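Local coordinates for hemin ABC transporter, periplasmic hemin-binding protein HutB (Vibrio cholerae, PDB 5KHL) that probably binds haem in the periplasm and delivers it to its cognate ABC transporter for import, at residues L155-G160 and L209-S214; L195-M200 and V228-A233; A64-L69 and L88-S93. One frame throughout, in Å; residues are numbered along the deposited sequence. Where two conformers were deposited one is given.

Contact 1. Residues L155-G160 and L209-S214; sequences LLLHEG and LVSGRS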
loop_
_atom_site.group_PDB
_atom_site.type_symbol
_atom_site.label_atom_id
_atom_site.label_comp_id
_atom_site.label_asym_id
_atom_site.label_seq_id
_atom_site.Cartn_x
_atom_site.Cartn_y
_atom_site.Cartn_z
ATOM N N LEU A 155 -0.719 -8.363 11.088
ATOM C CA LEU A 155 -2.045 -8.467 11.692
ATOM C C LEU A 155 -2.888 -7.225 11.419
ATOM O O LEU A 155 -2.456 -6.083 11.624
ATOM C CB LEU A 155 -1.950 -8.689 13.205
ATOM C CG LEU A 155 -1.287 -9.976 13.696
ATOM C CD1 LEU A 155 -1.297 -9.996 15.202
ATOM C CD2 LEU A 155 -1.954 -11.224 13.125
ATOM N N LEU A 156 -4.092 -7.467 10.932
ATOM C CA LEU A 156 -5.034 -6.407 10.658
ATOM C C LEU A 156 -5.990 -6.413 11.820
ATOM O O LEU A 156 -6.841 -7.299 11.915
ATOM C CB LEU A 156 -5.754 -6.649 9.335
ATOM C CG LEU A 156 -6.374 -5.449 8.632
ATOM C CD1 LEU A 156 -5.299 -4.472 8.190
ATOM C CD2 LEU A 156 -7.183 -5.915 7.437
ATOM N N LEU A 157 -5.815 -5.456 12.727
ATOM C CA LEU A 157 -6.599 -5.404 13.964
ATOM C C LEU A 157 -7.633 -4.285 13.898
ATOM O O LEU A 157 -7.340 -3.207 13.394
ATOM C CB LEU A 157 -5.675 -5.208 15.174
ATOM C CG LEU A 157 -4.499 -6.190 15.305
ATOM C CD1 LEU A 157 -3.509 -5.789 16.383
ATOM C CD2 LEU A 157 -4.993 -7.596 15.568
ATOM N N HIS A 158 -8.848 -4.552 14.376
ATOM C CA HIS A 158 -9.873 -3.506 14.512
ATOM C C HIS A 158 -10.580 -3.603 15.858
ATOM O O HIS A 158 -10.587 -4.654 16.507
ATOM C CB HIS A 158 -10.922 -3.577 13.393
ATOM C CG HIS A 158 -10.407 -3.148 12.046
ATOM N ND1 HIS A 158 -9.179 -2.573 11.867
ATOM C CD2 HIS A 158 -10.981 -3.231 10.816
ATOM C CE1 HIS A 158 -8.998 -2.311 10.574
ATOM N NE2 HIS A 158 -10.074 -2.699 9.926
ATOM N N GLU A 159 -11.179 -2.494 16.273
ATOM C CA GLU A 159 -11.962 -2.465 17.497
ATOM C C GLU A 159 -13.192 -3.354 17.301
ATOM O O GLU A 159 -13.969 -3.159 16.364
ATOM C CB GLU A 159 -12.351 -1.017 17.856
ATOM C CG GLU A 159 -11.201 -0.128 18.393
ATOM C CD GLU A 159 -10.061 0.123 17.391
ATOM O OE1 GLU A 159 -10.216 -0.168 16.180
ATOM O OE2 GLU A 159 -8.996 0.615 17.828
ATOM N N GLY A 160 -13.337 -4.365 18.152
ATOM C CA GLY A 160 -14.485 -5.253 18.084
ATOM C C GLY A 160 -14.542 -6.231 16.914
ATOM O O GLY A 160 -15.447 -7.070 16.865
ATOM N N LEU A 209 3.796 -7.271 12.456
ATOM C CA LEU A 209 3.543 -5.935 11.915
ATOM C C LEU A 209 2.057 -5.583 12.085
ATOM O O LEU A 209 1.201 -6.463 11.946
ATOM C CB LEU A 209 3.946 -5.862 10.442
ATOM C CG LEU A 209 5.374 -6.269 10.075
ATOM C CD1 LEU A 209 5.609 -6.159 8.559
ATOM C CD2 LEU A 209 6.395 -5.440 10.863
ATOM N N VAL A 210 1.736 -4.319 12.372
ATOM C CA VAL A 210 0.340 -4.000 12.678
ATOM C C VAL A 210 -0.320 -2.970 11.777
ATOM O O VAL A 210 0.276 -1.952 11.436
ATOM C CB VAL A 210 0.181 -3.535 14.125
ATOM C CG1 VAL A 210 -0.931 -2.512 14.248
ATOM C CG2 VAL A 210 -0.114 -4.732 15.013
ATOM N N SER A 211 -1.572 -3.299 11.432
ATOM C CA SER A 211 -2.497 -2.579 10.539
ATOM C C SER A 211 -2.341 -1.066 10.441
ATOM O O SER A 211 -3.302 -0.312 10.618
ATOM C CB SER A 211 -3.940 -2.899 10.960
ATOM O OG SER A 211 -3.990 -3.526 12.238
ATOM N N GLY A 212 -1.140 -0.631 10.098
ATOM C CA GLY A 212 -0.840 0.777 10.085
ATOM C C GLY A 212 -0.109 1.142 11.355
ATOM O O GLY A 212 -0.284 0.502 12.384
ATOM N N ARG A 213 0.727 2.171 11.275
ATOM C CA ARG A 213 1.237 2.839 12.461
ATOM C C ARG A 213 0.030 3.448 13.184
ATOM O O ARG A 213 0.058 3.718 14.388
ATOM C CB ARG A 213 2.274 3.910 12.086
ATOM C CG ARG A 213 2.095 4.475 10.683
ATOM C CD ARG A 213 2.839 5.794 10.482
ATOM N NE ARG A 213 2.069 7.058 10.484
ATOM C CZ ARG A 213 0.780 7.259 10.792
ATOM N NH1 ARG A 213 0.294 8.495 10.733
ATOM N NH2 ARG A 213 -0.036 6.283 11.157
ATOM N N SER A 214 -1.039 3.605 12.407
ATOM C CA SER A 214 -2.263 4.259 12.817
ATOM C C SER A 214 -3.181 3.364 13.646
ATOM O O SER A 214 -4.026 3.878 14.389
ATOM C CB SER A 214 -3.011 4.769 11.580
ATOM O OG SER A 214 -4.370 4.370 11.579
#
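Ser211 has more of its surface buried here than any other residue of the contact, and its hydroxyl joins the two segments just past the paired residues Leu155 and Val210. The strands run parallel, with Leu155 beside Val210. Leu155 N donates to Leu209 O at 2.8 Å, and Ser211 N returns a bond of 2.9 Å to Leu155 O. Beyond this point strand 207-210 has ended, and a side chain takes over the pairing. Ser211 OG donates to Leu155 O at 3.0 Å, tilted 20° from the carbonyl plane. The same OG accepts from Leu157 N at 2.7 Å along an almost straight N-H line (178°). Leu155 O is therefore gripped by both the amide and the hydroxyl of one serine, while that hydroxyl continues the exchange to Leu157. Serine suits the place because a short side chain carries a donor and an acceptor in one atom. With CG anti to the backbone N (chi1 -158°), Leu156 starts away from segment 209-214, yet its CD1 comes back to 3.5 Å from Ser211 CB.

Leu155 and Leu157 supply the apolar surroundings. Leu157 CD1 meets Val210 CG2 at 3.8 Å, the two side chains crossing at about a right angle, and both rest on Val224 of helix 221-227. Leu155 points its side chain to the same face of the sheet as Val210 and reaches Leu195. The arrangement is that of neighbouring parallel strands at their C-terminal ends in the alpha/beta C-terminal lobe of a periplasmic binding protein.

Contact 2. Residues L195-M200 and V228-A233; sequences LSMESM and VPMLAA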
loop_
_atom_site.group_PDB
_atom_site.type_symbol
_atom_site.label_atom_id
_atom_site.label_comp_id
_atom_site.label_asym_id
_atom_site.label_seq_id
_atom_site.Cartn_x
_atom_site.Cartn_y
_atom_site.Cartn_z
ATOM N N LEU A 195 -7.448 -14.833 11.767
ATOM C CA LEU A 195 -6.373 -15.742 12.137
ATOM C C LEU A 195 -6.702 -16.421 13.450
ATOM O O LEU A 195 -6.711 -15.775 14.500
ATOM C CB LEU A 195 -5.036 -14.999 12.248
ATOM C CG LEU A 195 -3.820 -15.841 12.660
ATOM C CD1 LEU A 195 -3.569 -16.964 11.669
ATOM C CD2 LEU A 195 -2.578 -14.980 12.811
ATOM N N SER A 196 -6.972 -17.722 13.377
ATOM C CA SER A 196 -7.285 -18.497 14.560
ATOM C C SER A 196 -6.145 -18.361 15.555
ATOM O O SER A 196 -4.970 -18.337 15.170
ATOM C CB SER A 196 -7.529 -19.963 14.205
ATOM O OG SER A 196 -6.424 -20.787 14.544
ATOM N N MET A 197 -6.497 -18.235 16.829
ATOM C CA MET A 197 -5.488 -18.115 17.872
ATOM C C MET A 197 -4.497 -19.283 17.822
ATOM O O MET A 197 -3.313 -19.094 18.094
ATOM C CB MET A 197 -6.147 -18.028 19.255
ATOM C CG MET A 197 -6.386 -16.608 19.782
ATOM S SD MET A 197 -6.110 -15.277 18.591
ATOM C CE MET A 197 -4.401 -14.868 18.904
ATOM N N GLU A 198 -4.979 -20.472 17.449
ATOM C CA GLU A 198 -4.141 -21.676 17.339
ATOM C C GLU A 198 -3.091 -21.575 16.226
ATOM O O GLU A 198 -1.923 -21.945 16.447
ATOM C CB GLU A 198 -4.996 -22.916 17.092
ATOM C CG GLU A 198 -6.028 -23.167 18.175
ATOM C CD GLU A 198 -7.420 -23.395 17.601
ATOM O OE1 GLU A 198 -7.950 -24.521 17.728
ATOM O OE2 GLU A 198 -7.978 -22.441 17.013
ATOM N N SER A 199 -3.506 -21.104 15.044
ATOM C CA SER A 199 -2.603 -20.913 13.913
ATOM C C SER A 199 -1.476 -19.957 14.299
ATOM O O SER A 199 -0.314 -20.201 13.976
ATOM C CB SER A 199 -3.362 -20.377 12.695
ATOM O OG SER A 199 -4.395 -21.260 12.284
ATOM N N MET A 200 -1.834 -18.880 15.008
ATOM C CA MET A 200 -0.863 -17.884 15.434
ATOM C C MET A 200 0.161 -18.497 16.367
ATOM O O MET A 200 1.371 -18.324 16.177
ATOM C CB MET A 200 -1.537 -16.704 16.111
ATOM C CG MET A 200 -0.586 -15.521 16.236
ATOM S SD MET A 200 -1.304 -14.167 17.163
ATOM C CE MET A 200 -2.647 -13.686 16.088
ATOM N N VAL A 228 -4.027 -8.824 21.837
ATOM C CA VAL A 228 -3.878 -10.172 21.299
ATOM C C VAL A 228 -3.029 -11.022 22.241
ATOM O O VAL A 228 -1.859 -11.319 21.953
ATOM C CB VAL A 228 -3.247 -10.125 19.911
ATOM C CG1 VAL A 228 -3.181 -11.528 19.293
ATOM C CG2 VAL A 228 -4.036 -9.178 19.036
ATOM N N PRO A 229 -3.634 -11.444 23.360
ATOM C CA PRO A 229 -2.915 -11.988 24.518
ATOM C C PRO A 229 -2.189 -13.304 24.230
ATOM O O PRO A 229 -1.399 -13.757 25.065
ATOM C CB PRO A 229 -4.020 -12.204 25.557
ATOM C CG PRO A 229 -5.328 -11.939 24.848
ATOM C CD PRO A 229 -5.064 -11.791 23.393
ATOM N N MET A 230 -2.452 -13.906 23.074
ATOM C CA MET A 230 -1.823 -15.176 22.731
ATOM C C MET A 230 -0.463 -14.971 22.071
ATOM O O MET A 230 0.298 -15.930 21.899
ATOM C CB MET A 230 -2.746 -16.008 21.832
ATOM C CG MET A 230 -4.090 -16.352 22.471
ATOM S SD MET A 230 -4.004 -17.164 24.089
ATOM C CE MET A 230 -3.035 -18.615 23.703
ATOM N N LEU A 231 -0.159 -13.720 21.719
ATOM C CA LEU A 231 1.176 -13.367 21.248
ATOM C C LEU A 231 2.220 -13.665 22.318
ATOM O O LEU A 231 3.388 -13.896 22.006
ATOM C CB LEU A 231 1.245 -11.900 20.844
ATOM C CG LEU A 231 0.626 -11.608 19.482
ATOM C CD1 LEU A 231 0.494 -10.094 19.268
ATOM C CD2 LEU A 231 1.445 -12.252 18.369
ATOM N N ALA A 232 1.782 -13.676 23.573
ATOM C CA ALA A 232 2.628 -14.027 24.708
ATOM C C ALA A 232 3.310 -15.389 24.543
ATOM O O ALA A 232 4.328 -15.653 25.180
ATOM C CB ALA A 232 1.805 -14.009 26.006
ATOM N N ALA A 233 2.744 -16.248 23.696
ATOM C CA ALA A 233 3.316 -17.566 23.420
ATOM C C ALA A 233 4.034 -17.621 22.061
ATOM O O ALA A 233 4.236 -18.701 21.503
ATOM C CB ALA A 233 2.233 -18.634 23.487
#
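The N-capped start of helix 197-203 packs against the turn that follows helix 221-227, with Met197 and Met200 meeting Val228, Met230 and Leu231, on the periphery of the C-terminal alpha/beta lobe. Ser196 occupies the N-cap, and its OG accepts from Ser199 N at 3.0 Å, satisfying an amide that the first turn of a helix cannot pair with a backbone carbonyl. Across from it the turn is held by its own backbone, Leu231 N bonding to Val228 O at 3.0 Å.

The contact itself is wholly apolar, and methionine suits it because a flexible, unbranched chain can follow an irregular surface. Val228 is the first residue to leave the helical conformation after helix 221-227, and its branch CG1 is shared by the two methionines. Met197 folds back on itself and crosses obliquely over Met230. Its CE lies 3.6 Å from Val228 CG1, and Met197 CG comes to 3.5 Å from Met230 CG; both distances are provisional, since the modelled form of Met197 is one of two conformers. Met200 leaves its backbone with CG opposite N (chi1 -166°). This extended start carries SD to both branched neighbours, and the bend at chi3 turns CE toward the sheet, where Met200 CE reaches on to Leu155 of strand 152-156. Met200 SD itself lies 3.6 Å from Leu231 CD2 and 3.9 Å from Val228 CG1.

Contact 3. Residues A64-L69 and L88-S93; sequences AAEGLL and LQQLRS. With SO4 (sulfate ion), chain B.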
loop_
_atom_site.group_PDB
_atom_site.type_symbol
_atom_site.label_atom_id
_atom_site.label_comp_id
_atom_site.label_asym_id
_atom_site.label_seq_id
_atom_site.Cartn_x
_atom_site.Cartn_y
_atom_site.Cartn_z
ATOM N N ALA A 64 -17.985 11.634 -6.683
ATOM C CA ALA A 64 -19.130 12.468 -7.055
ATOM C C ALA A 64 -18.942 12.978 -8.483
ATOM O O ALA A 64 -17.977 13.674 -8.787
ATOM C CB ALA A 64 -19.296 13.632 -6.076
ATOM N N ALA A 65 -19.859 12.616 -9.365
ATOM C CA ALA A 65 -19.700 12.958 -10.773
ATOM C C ALA A 65 -19.640 14.479 -10.966
ATOM O O ALA A 65 -18.678 14.998 -11.542
ATOM C CB ALA A 65 -20.828 12.343 -11.601
ATOM N N GLU A 66 -20.637 15.191 -10.445
ATOM C CA GLU A 66 -20.680 16.644 -10.582
ATOM C C GLU A 66 -19.512 17.303 -9.859
ATOM O O GLU A 66 -18.933 18.259 -10.368
ATOM C CB GLU A 66 -22.008 17.207 -10.069
ATOM C CG GLU A 66 -23.185 16.795 -10.912
ATOM C CD GLU A 66 -23.070 17.301 -12.339
ATOM O OE1 GLU A 66 -23.464 16.555 -13.264
ATOM O OE2 GLU A 66 -22.590 18.446 -12.530
ATOM N N GLY A 67 -19.160 16.790 -8.686
ATOM C CA GLY A 67 -18.066 17.358 -7.920
ATOM C C GLY A 67 -16.766 17.311 -8.699
ATOM O O GLY A 67 -15.955 18.234 -8.660
ATOM N N LEU A 68 -16.565 16.215 -9.417
ATOM C CA LEU A 68 -15.374 16.051 -10.241
ATOM C C LEU A 68 -15.428 16.953 -11.469
ATOM O O LEU A 68 -14.417 17.523 -11.882
ATOM C CB LEU A 68 -15.229 14.595 -10.663
ATOM C CG LEU A 68 -14.779 13.756 -9.472
ATOM C CD1 LEU A 68 -14.824 12.272 -9.779
ATOM C CD2 LEU A 68 -13.379 14.174 -9.086
ATOM N N LEU A 69 -16.624 17.081 -12.036
ATOM C CA LEU A 69 -16.805 17.831 -13.267
ATOM C C LEU A 69 -16.474 19.306 -13.096
ATOM O O LEU A 69 -15.992 19.942 -14.031
ATOM C CB LEU A 69 -18.238 17.666 -13.781
ATOM C CG LEU A 69 -18.455 16.451 -14.683
ATOM C CD1 LEU A 69 -19.934 16.096 -14.782
ATOM C CD2 LEU A 69 -17.871 16.737 -16.053
ATOM N N LEU A 88 -18.606 7.229 -13.181
ATOM C CA LEU A 88 -17.572 7.040 -14.171
ATOM C C LEU A 88 -18.114 7.212 -15.589
ATOM O O LEU A 88 -17.413 7.731 -16.450
ATOM C CB LEU A 88 -16.923 5.669 -14.001
ATOM C CG LEU A 88 -16.341 5.433 -12.600
ATOM C CD1 LEU A 88 -15.662 4.081 -12.538
ATOM C CD2 LEU A 88 -15.392 6.558 -12.188
ATOM N N GLN A 89 -19.354 6.795 -15.840
ATOM C CA GLN A 89 -19.932 6.988 -17.179
ATOM C C GLN A 89 -20.160 8.470 -17.456
ATOM O O GLN A 89 -19.857 8.949 -18.546
ATOM C CB GLN A 89 -21.253 6.215 -17.366
ATOM C CG GLN A 89 -21.973 5.841 -16.085
ATOM C CD GLN A 89 -23.461 5.522 -16.265
ATOM O OE1 GLN A 89 -24.248 6.372 -16.702
ATOM N NE2 GLN A 89 -23.854 4.299 -15.899
ATOM N N GLN A 90 -20.679 9.188 -16.465
ATOM C CA GLN A 90 -20.899 10.630 -16.576
ATOM C C GLN A 90 -19.617 11.404 -16.908
ATOM O O GLN A 90 -19.651 12.439 -17.570
ATOM C CB GLN A 90 -21.510 11.169 -15.277
ATOM C CG GLN A 90 -22.865 10.573 -14.934
ATOM C CD GLN A 90 -23.544 11.271 -13.764
ATOM O OE1 GLN A 90 -23.636 12.506 -13.721
ATOM N NE2 GLN A 90 -24.022 10.480 -12.805
ATOM N N LEU A 91 -18.483 10.899 -16.448
ATOM C CA LEU A 91 -17.210 11.520 -16.768
ATOM C C LEU A 91 -16.787 11.180 -18.191
ATOM O O LEU A 91 -16.441 12.065 -18.974
ATOM C CB LEU A 91 -16.152 11.071 -15.771
ATOM C CG LEU A 91 -16.484 11.416 -14.326
ATOM C CD1 LEU A 91 -15.472 10.740 -13.403
ATOM C CD2 LEU A 91 -16.487 12.927 -14.125
ATOM N N ARG A 92 -16.819 9.887 -18.508
ATOM C CA ARG A 92 -16.561 9.393 -19.853
ATOM C C ARG A 92 -17.441 10.088 -20.884
ATOM O O ARG A 92 -16.932 10.672 -21.830
ATOM C CB ARG A 92 -16.792 7.880 -19.930
ATOM C CG ARG A 92 -15.698 7.027 -19.313
ATOM C CD ARG A 92 -16.104 5.563 -19.234
ATOM N NE ARG A 92 -15.085 4.751 -18.579
ATOM C CZ ARG A 92 -15.339 3.814 -17.668
ATOM N NH1 ARG A 92 -16.597 3.576 -17.306
ATOM N NH2 ARG A 92 -14.337 3.121 -17.120
ATOM N N SER A 93 -18.761 10.021 -20.700
ATOM C CA SER A 93 -19.709 10.625 -21.642
ATOM C C SER A 93 -19.452 12.117 -21.817
ATOM O O SER A 93 -19.815 12.699 -22.834
ATOM C CB SER A 93 -21.156 10.406 -21.184
ATOM O OG SER A 93 -21.526 9.041 -21.262
HETATM S S SO4 B . -22.927 14.688 -7.608
HETATM O O1 SO4 B . -22.966 14.186 -8.977
HETATM O O2 SO4 B . -22.815 13.577 -6.674
HETATM O O3 SO4 B . -21.771 15.558 -7.409
HETATM O O4 SO4 B . -24.165 15.423 -7.350
#
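Leu91 crosses Leu68 at about a right angle, one methyl of each coming together, CD1 to CD1, at 4.0 Å. Leu91 CD2 lies 4.0 Å from Ala65 O and 4.1 Å from Leu69 CG. Leu69 and Leu91 slide past each other in opposite directions, so they meet flank to flank. A branched leucine suits this position: its two methyls touch Ala65, Leu68 and Leu69, which lie on one side of the short helix, and it also reaches Leu76 and Val98 in the sheet beneath.

Beside the leucines, Gln90 stretches beyond CG in an extended chain and lays the face of its amide over the methyl of Ala65, with Ala65 CB 3.6 Å from Gln90 CD and 3.5 Å from Gln90 OE1. The amide is steadied from its own helix, where NE2 donates to Thr86 O. The small side chain of Ala65 allows a CA-CA distance of 6.4 Å to Gln90. Glu66 crosses Gln90 nearly at right angles, with its carboxylate plane 41° from the amide plane.

A sulfate, probably from the crystallisation liquor, sits at the N-terminal end of helix 65-69, taking bonds from Glu66 N (2.9 Å to O1) and Gly67 N. The segments 65-69 and 88-93 cross at -37°, their axes 9.5 Å apart at closest approach; helix 85-93 is the connection of the beta-alpha-beta crossover from strand 75-78 to strand 97-100 in the N-terminal lobe.

From the N terminus, contact 3 closes first: helix 65-69 and helix 85-93 meet after the chain has passed through strand 75-78, entirely within the N-terminal lobe. The chain then passes through helices 107-120 and 125-143 into the second lobe, where contacts 1 and 2 cross. Contact 1 opens at 155-160, contact 2 opens at 195-200, contact 1 closes at 209-214 and contact 2 closes at 228-233. They also touch, since Leu155 packs on Leu195 and Met200, and Leu157 on Val228, joining the strands to the start of helix 197-203 and the turn after helix 221-227. Contact 3 stands apart, its centre about 34 Å from that of contact 1 and 47 Å from that of contact 2.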